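Local coordinates for aldehyde dehydrogenase family protein (Pseudomonas syringae pv. tomato, PDB 6X9L) that oxidises long-chain aliphatic aldehydes such as octanal, with NAD+ bound as the electron acceptor, at residues 14-22 / 47-58. The protein carries 1 engineered substitution. Residues are numbered along the deposited sequence; the frame is centred on the assembly and turned at random.
Sequences HTAQKFYID and HVASGSAADVDR
Phe19 reaches from strand 19-21 into the bend at Ala49 to Ser52, between strand 43-49 and helix 53-71. Its CB carries CG anti to the carbonyl carbon (chi1 -61°), which turns the ring toward this bend. Along one side of the ring, Phe19 CE1 packs on Ala49 CB at 3.6 Å; at the tip, CZ of Phe19 abuts N and CA of Gly51. On the other side, CD2 and CE2 meet Asp55, whose CG lies at the ring edge, 3.6 Å from Phe19 CE2, with the carboxylate plane turned 77° from the ring. That carboxylate is itself held: Asp55 OD2 accepts from Ser52 N at 2.9 Å through its anti lone pair and from Ser52 OG above its plane, tying the N-cap to the first helical turn, while OD1 accepts from Leu29 N. Beyond Phe19, Ile21 CD1 lies 3.9 Å from Arg58 NH1. At the other end, one water donates to Ala16 O and Lys18 O and accepts from Ala49 N, bridging the type I turn Thr15 to Lys18 and the strand. The contact thus seats the N-terminal hairpin of strands 19-21 and 24-26 against strand 43-49 and the start of helix 53-71, whose far side packs on helix 215-224 through Val56.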
ATOM      1  N   HIS A  14      25.209   8.668  29.832  1.00 74.66           N
ATOM      2  CA  HIS A  14      25.266   7.220  29.903  1.00 75.77           C
ATOM      3  C   HIS A  14      24.518   6.522  28.765  1.00 75.99           C
ATOM      4  O   HIS A  14      24.791   5.348  28.484  1.00 76.98           O
ATOM      5  CB  HIS A  14      24.711   6.759  31.241  1.00 76.48           C
ATOM      6  CG  HIS A  14      25.149   5.384  31.606  1.00 77.80           C
ATOM      7  ND1 HIS A  14      26.464   5.079  31.884  1.00 78.29           N
ATOM      8  CD2 HIS A  14      24.461   4.223  31.698  1.00 78.71           C
ATOM      9  CE1 HIS A  14      26.565   3.792  32.154  1.00 79.43           C
ATOM     10  NE2 HIS A  14      25.364   3.250  32.048  1.00 79.74           N
ATOM     11  N   THR A  15      23.576   7.206  28.114  1.00 48.78           N
ATOM     12  CA  THR A  15      22.757   6.602  27.072  1.00 48.97           C
ATOM     13  C   THR A  15      22.863   7.318  25.732  1.00 48.25           C
ATOM     14  O   THR A  15      22.215   6.895  24.769  1.00 48.71           O
ATOM     15  CB  THR A  15      21.291   6.549  27.528  1.00 48.84           C
ATOM     16  OG1 THR A  15      20.766   7.876  27.655  1.00 47.82           O
ATOM     17  CG2 THR A  15      21.221   5.894  28.871  1.00 49.50           C
ATOM     18  N   ALA A  16      23.678   8.369  25.635  1.00 41.01           N
ATOM     19  CA  ALA A  16      23.784   9.120  24.390  1.00 40.57           C
ATOM     20  C   ALA A  16      24.246   8.233  23.237  1.00 42.16           C
ATOM     21  O   ALA A  16      23.710   8.322  22.122  1.00 42.26           O
ATOM     22  CB  ALA A  16      24.732  10.303  24.580  1.00 39.92           C
ATOM     23  N   GLN A  17      25.233   7.371  23.485  1.00 50.45           N
ATOM     24  CA  GLN A  17      25.790   6.504  22.457  1.00 52.57           C
ATOM     25  C   GLN A  17      25.427   5.045  22.686  1.00 53.85           C
ATOM     26  O   GLN A  17      26.199   4.134  22.368  1.00 55.58           O
ATOM     27  CB  GLN A  17      27.298   6.699  22.364  1.00 53.47           C
ATOM     28  CG  GLN A  17      27.592   7.878  21.491  1.00 53.47           C
ATOM     29  CD  GLN A  17      28.899   8.519  21.794  1.00 53.49           C
ATOM     30  OE1 GLN A  17      29.788   8.529  20.958  1.00 55.00           O
ATOM     31  NE2 GLN A  17      29.026   9.089  22.983  1.00 51.97           N
ATOM     32  N   LYS A  18      24.233   4.829  23.213  1.00 52.80           N
ATOM     33  CA  LYS A  18      23.641   3.514  23.343  1.00 54.12           C
ATOM     34  C   LYS A  18      22.395   3.445  22.468  1.00 54.39           C
ATOM     35  O   LYS A  18      21.923   4.456  21.934  1.00 53.26           O
ATOM     36  CB  LYS A  18      23.306   3.209  24.812  1.00 53.42           C
ATOM     37  CG  LYS A  18      24.479   3.422  25.733  1.00 53.03           C
ATOM     38  CD  LYS A  18      24.667   2.250  26.671  1.00 53.95           C
ATOM     39  CE  LYS A  18      26.079   2.200  27.223  1.00 54.16           C
ATOM     40  NZ  LYS A  18      26.053   2.387  28.692  1.00 53.65           N
ATOM     41  N   PHE A  19      21.878   2.225  22.308  1.00 40.61           N
ATOM     42  CA  PHE A  19      20.614   1.984  21.633  1.00 40.92           C
ATOM     43  C   PHE A  19      19.628   1.423  22.650  1.00 40.57           C
ATOM     44  O   PHE A  19      20.027   0.797  23.634  1.00 40.88           O
ATOM     45  CB  PHE A  19      20.787   1.016  20.447  1.00 42.91           C
ATOM     46  CG  PHE A  19      21.726   1.520  19.374  1.00 43.90           C
ATOM     47  CD1 PHE A  19      21.816   2.877  19.082  1.00 42.91           C
ATOM     48  CD2 PHE A  19      22.538   0.639  18.668  1.00 45.68           C
ATOM     49  CE1 PHE A  19      22.701   3.336  18.097  1.00 43.99           C
ATOM     50  CE2 PHE A  19      23.419   1.092  17.683  1.00 46.76           C
ATOM     51  CZ  PHE A  19      23.500   2.437  17.403  1.00 46.26           C
ATOM     52  N   TYR A  20      18.330   1.663  22.426  1.00 36.71           N
ATOM     53  CA  TYR A  20      17.294   1.090  23.283  1.00 37.36           C
ATOM     54  C   TYR A  20      16.732  -0.159  22.604  1.00 38.81           C
ATOM     55  O   TYR A  20      15.912  -0.076  21.677  1.00 38.78           O
ATOM     56  CB  TYR A  20      16.197   2.092  23.604  1.00 36.42           C
ATOM     57  CG  TYR A  20      15.255   1.560  24.675  1.00 37.72           C
ATOM     58  CD1 TYR A  20      15.599   1.618  26.018  1.00 38.96           C
ATOM     59  CD2 TYR A  20      14.041   0.979  24.341  1.00 38.80           C
ATOM     60  CE1 TYR A  20      14.747   1.122  27.009  1.00 41.75           C
ATOM     61  CE2 TYR A  20      13.186   0.482  25.317  1.00 41.43           C
ATOM     62  CZ  TYR A  20      13.540   0.559  26.654  1.00 42.98           C
ATOM     63  OH  TYR A  20      12.681   0.071  27.625  1.00 46.12           O
ATOM     64  N   ILE A  21      17.172  -1.318  23.089  1.00 41.48           N
ATOM     65  CA  ILE A  21      16.844  -2.606  22.508  1.00 42.98           C
ATOM     66  C   ILE A  21      16.385  -3.528  23.629  1.00 44.59           C
ATOM     67  O   ILE A  21      17.125  -3.750  24.595  1.00 45.26           O
ATOM     68  CB  ILE A  21      18.045  -3.202  21.760  1.00 43.60           C
ATOM     69  CG1 ILE A  21      18.430  -2.277  20.612  1.00 42.67           C
ATOM     70  CG2 ILE A  21      17.742  -4.615  21.255  1.00 45.19           C
ATOM     71  CD1 ILE A  21      19.496  -2.834  19.730  1.00 43.56           C
ATOM     72  N   ASP A  22      15.156  -4.035  23.518  1.00 54.67           N
ATOM     73  CA  ASP A  22      14.663  -5.111  24.373  1.00 55.81           C
ATOM     74  C   ASP A  22      14.568  -4.682  25.838  1.00 55.30           C
ATOM     75  O   ASP A  22      14.818  -5.474  26.749  1.00 56.60           O
ATOM     76  CB  ASP A  22      15.543  -6.350  24.228  1.00 57.05           C
ATOM     77  CG  ASP A  22      14.911  -7.588  24.816  1.00 58.74           C
ATOM     78  OD1 ASP A  22      13.669  -7.651  24.905  1.00 59.33           O
ATOM     79  OD2 ASP A  22      15.665  -8.505  25.190  1.00 59.92           O
ATOM     80  N   HIS A  47      27.049  13.738  21.008  1.00 39.77           N
ATOM     81  CA  HIS A  47      27.275  12.657  20.073  1.00 41.39           C
ATOM     82  C   HIS A  47      26.294  11.543  20.371  1.00 40.89           C
ATOM     83  O   HIS A  47      25.813  11.394  21.495  1.00 39.56           O
ATOM     84  CB  HIS A  47      28.693  12.110  20.165  1.00 42.77           C
ATOM     85  CG  HIS A  47      29.742  13.100  19.792  1.00 42.98           C
ATOM     86  ND1 HIS A  47      30.101  14.150  20.614  1.00 41.63           N
ATOM     87  CD2 HIS A  47      30.515  13.199  18.687  1.00 44.37           C
ATOM     88  CE1 HIS A  47      31.045  14.860  20.021  1.00 42.05           C
ATOM     89  NE2 HIS A  47      31.316  14.302  18.853  1.00 43.59           N
ATOM     90  N   VAL A  48      26.007  10.756  19.341  1.00 46.77           N
ATOM     91  CA  VAL A  48      25.189   9.566  19.472  1.00 46.74           C
ATOM     92  C   VAL A  48      25.813   8.477  18.617  1.00 49.94           C
ATOM     93  O   VAL A  48      26.614   8.741  17.719  1.00 52.05           O
ATOM     94  CB  VAL A  48      23.735   9.829  19.053  1.00 44.91           C
ATOM     95  CG1 VAL A  48      23.180  10.980  19.855  1.00 42.48           C
ATOM     96  CG2 VAL A  48      23.671  10.129  17.577  1.00 45.75           C
ATOM     97  N   ALA A  49      25.437   7.237  18.916  1.00 38.59           N
ATOM     98  CA  ALA A  49      26.028   6.085  18.254  1.00 41.76           C
ATOM     99  C   ALA A  49      25.463   5.909  16.847  1.00 43.54           C
ATOM    100  O   ALA A  49      24.350   6.351  16.540  1.00 41.60           O
ATOM    101  CB  ALA A  49      25.784   4.820  19.076  1.00 41.91           C
ATOM    102  N   SER A  50      26.258   5.258  15.990  1.00 35.11           N
ATOM    103  CA  SER A  50      25.896   4.986  14.604  1.00 36.23           C
ATOM    104  C   SER A  50      25.767   3.480  14.421  1.00 37.23           C
ATOM    105  O   SER A  50      26.775   2.755  14.439  1.00 38.24           O
ATOM    106  CB  SER A  50      26.919   5.565  13.629  1.00 38.04           C
ATOM    107  OG  SER A  50      26.420   5.501  12.301  1.00 37.51           O
ATOM    108  N   GLY A  51      24.523   3.026  14.223  1.00 37.54           N
ATOM    109  CA  GLY A  51      24.243   1.612  14.149  1.00 37.98           C
ATOM    110  C   GLY A  51      24.731   0.976  12.860  1.00 39.10           C
ATOM    111  O   GLY A  51      24.949   1.620  11.831  1.00 39.33           O
ATOM    112  N   SER A  52      24.916  -0.331  12.944  1.00 44.52           N
ATOM    113  CA  SER A  52      25.274  -1.195  11.839  1.00 45.32           C
ATOM    114  C   SER A  52      24.091  -2.100  11.533  1.00 44.89           C
ATOM    115  O   SER A  52      23.086  -2.113  12.253  1.00 43.98           O
ATOM    116  CB  SER A  52      26.507  -2.016  12.187  1.00 46.13           C
ATOM    117  OG  SER A  52      26.258  -2.785  13.354  1.00 45.85           O
ATOM    118  N   ALA A  53      24.218  -2.881  10.464  1.00 40.32           N
ATOM    119  CA  ALA A  53      23.193  -3.881  10.188  1.00 39.87           C
ATOM    120  C   ALA A  53      23.052  -4.857  11.354  1.00 39.79           C
ATOM    121  O   ALA A  53      21.940  -5.293  11.673  1.00 39.32           O
ATOM    122  CB  ALA A  53      23.520  -4.610   8.889  1.00 39.95           C
ATOM    123  N   ALA A  54      24.160  -5.170  12.040  1.00 52.25           N
ATOM    124  CA  ALA A  54      24.107  -6.095  13.173  1.00 51.96           C
ATOM    125  C   ALA A  54      23.280  -5.533  14.327  1.00 51.45           C
ATOM    126  O   ALA A  54      22.584  -6.281  15.028  1.00 50.90           O
ATOM    127  CB  ALA A  54      25.524  -6.422  13.647  1.00 52.43           C
ATOM    128  N   ASP A  55      23.371  -4.224  14.564  1.00 56.49           N
ATOM    129  CA  ASP A  55      22.521  -3.600  15.570  1.00 55.74           C
ATOM    130  C   ASP A  55      21.045  -3.677  15.179  1.00 54.98           C
ATOM    131  O   ASP A  55      20.189  -3.990  16.015  1.00 54.04           O
ATOM    132  CB  ASP A  55      22.955  -2.153  15.773  1.00 56.07           C
ATOM    133  CG  ASP A  55      24.351  -2.054  16.315  1.00 56.96           C
ATOM    134  OD1 ASP A  55      24.563  -2.568  17.432  1.00 56.71           O
ATOM    135  OD2 ASP A  55      25.237  -1.486  15.632  1.00 57.82           O
ATOM    136  N   VAL A  56      20.732  -3.393  13.915  1.00 39.83           N
ATOM    137  CA  VAL A  56      19.362  -3.525  13.440  1.00 39.19           C
ATOM    138  C   VAL A  56      18.887  -4.966  13.581  1.00 39.05           C
ATOM    139  O   VAL A  56      17.701  -5.213  13.818  1.00 38.42           O
ATOM    140  CB  VAL A  56      19.264  -3.019  11.987  1.00 39.68           C
ATOM    141  CG1 VAL A  56      17.997  -3.512  11.315  1.00 39.38           C
ATOM    142  CG2 VAL A  56      19.313  -1.508  11.940  1.00 39.54           C
ATOM    143  N   ASP A  57      19.794  -5.936  13.456  1.00 51.97           N
ATOM    144  CA  ASP A  57      19.449  -7.332  13.730  1.00 51.88           C
ATOM    145  C   ASP A  57      19.035  -7.541  15.188  1.00 51.20           C
ATOM    146  O   ASP A  57      18.001  -8.159  15.468  1.00 50.74           O
ATOM    147  CB  ASP A  57      20.628  -8.236  13.388  1.00 52.59           C
ATOM    148  CG  ASP A  57      20.700  -8.560  11.928  1.00 53.18           C
ATOM    149  OD1 ASP A  57      19.756  -8.191  11.203  1.00 53.17           O
ATOM    150  OD2 ASP A  57      21.695  -9.185  11.502  1.00 53.64           O
ATOM    151  N   ARG A  58      19.841  -7.059  16.138  1.00 54.79           N
ATOM    152  CA  ARG A  58      19.469  -7.234  17.540  1.00 53.87           C
ATOM    153  C   ARG A  58      18.112  -6.611  17.817  1.00 52.72           C
ATOM    154  O   ARG A  58      17.296  -7.163  18.564  1.00 51.99           O
ATOM    155  CB  ARG A  58      20.526  -6.619  18.454  1.00 53.97           C
ATOM    156  CG  ARG A  58      21.922  -7.156  18.245  1.00 55.07           C
ATOM    157  CD  ARG A  58      22.887  -6.586  19.273  1.00 55.33           C
ATOM    158  NE  ARG A  58      22.529  -6.982  20.635  1.00 54.74           N
ATOM    159  CZ  ARG A  58      22.275  -6.129  21.624  1.00 54.15           C
ATOM    160  NH1 ARG A  58      22.352  -4.820  21.409  1.00 54.07           N
ATOM    161  NH2 ARG A  58      21.962  -6.591  22.831  1.00 53.63           N
TER
HETATM  162  O   HOH W   1      22.809   6.425  20.401  1.00 39.61           O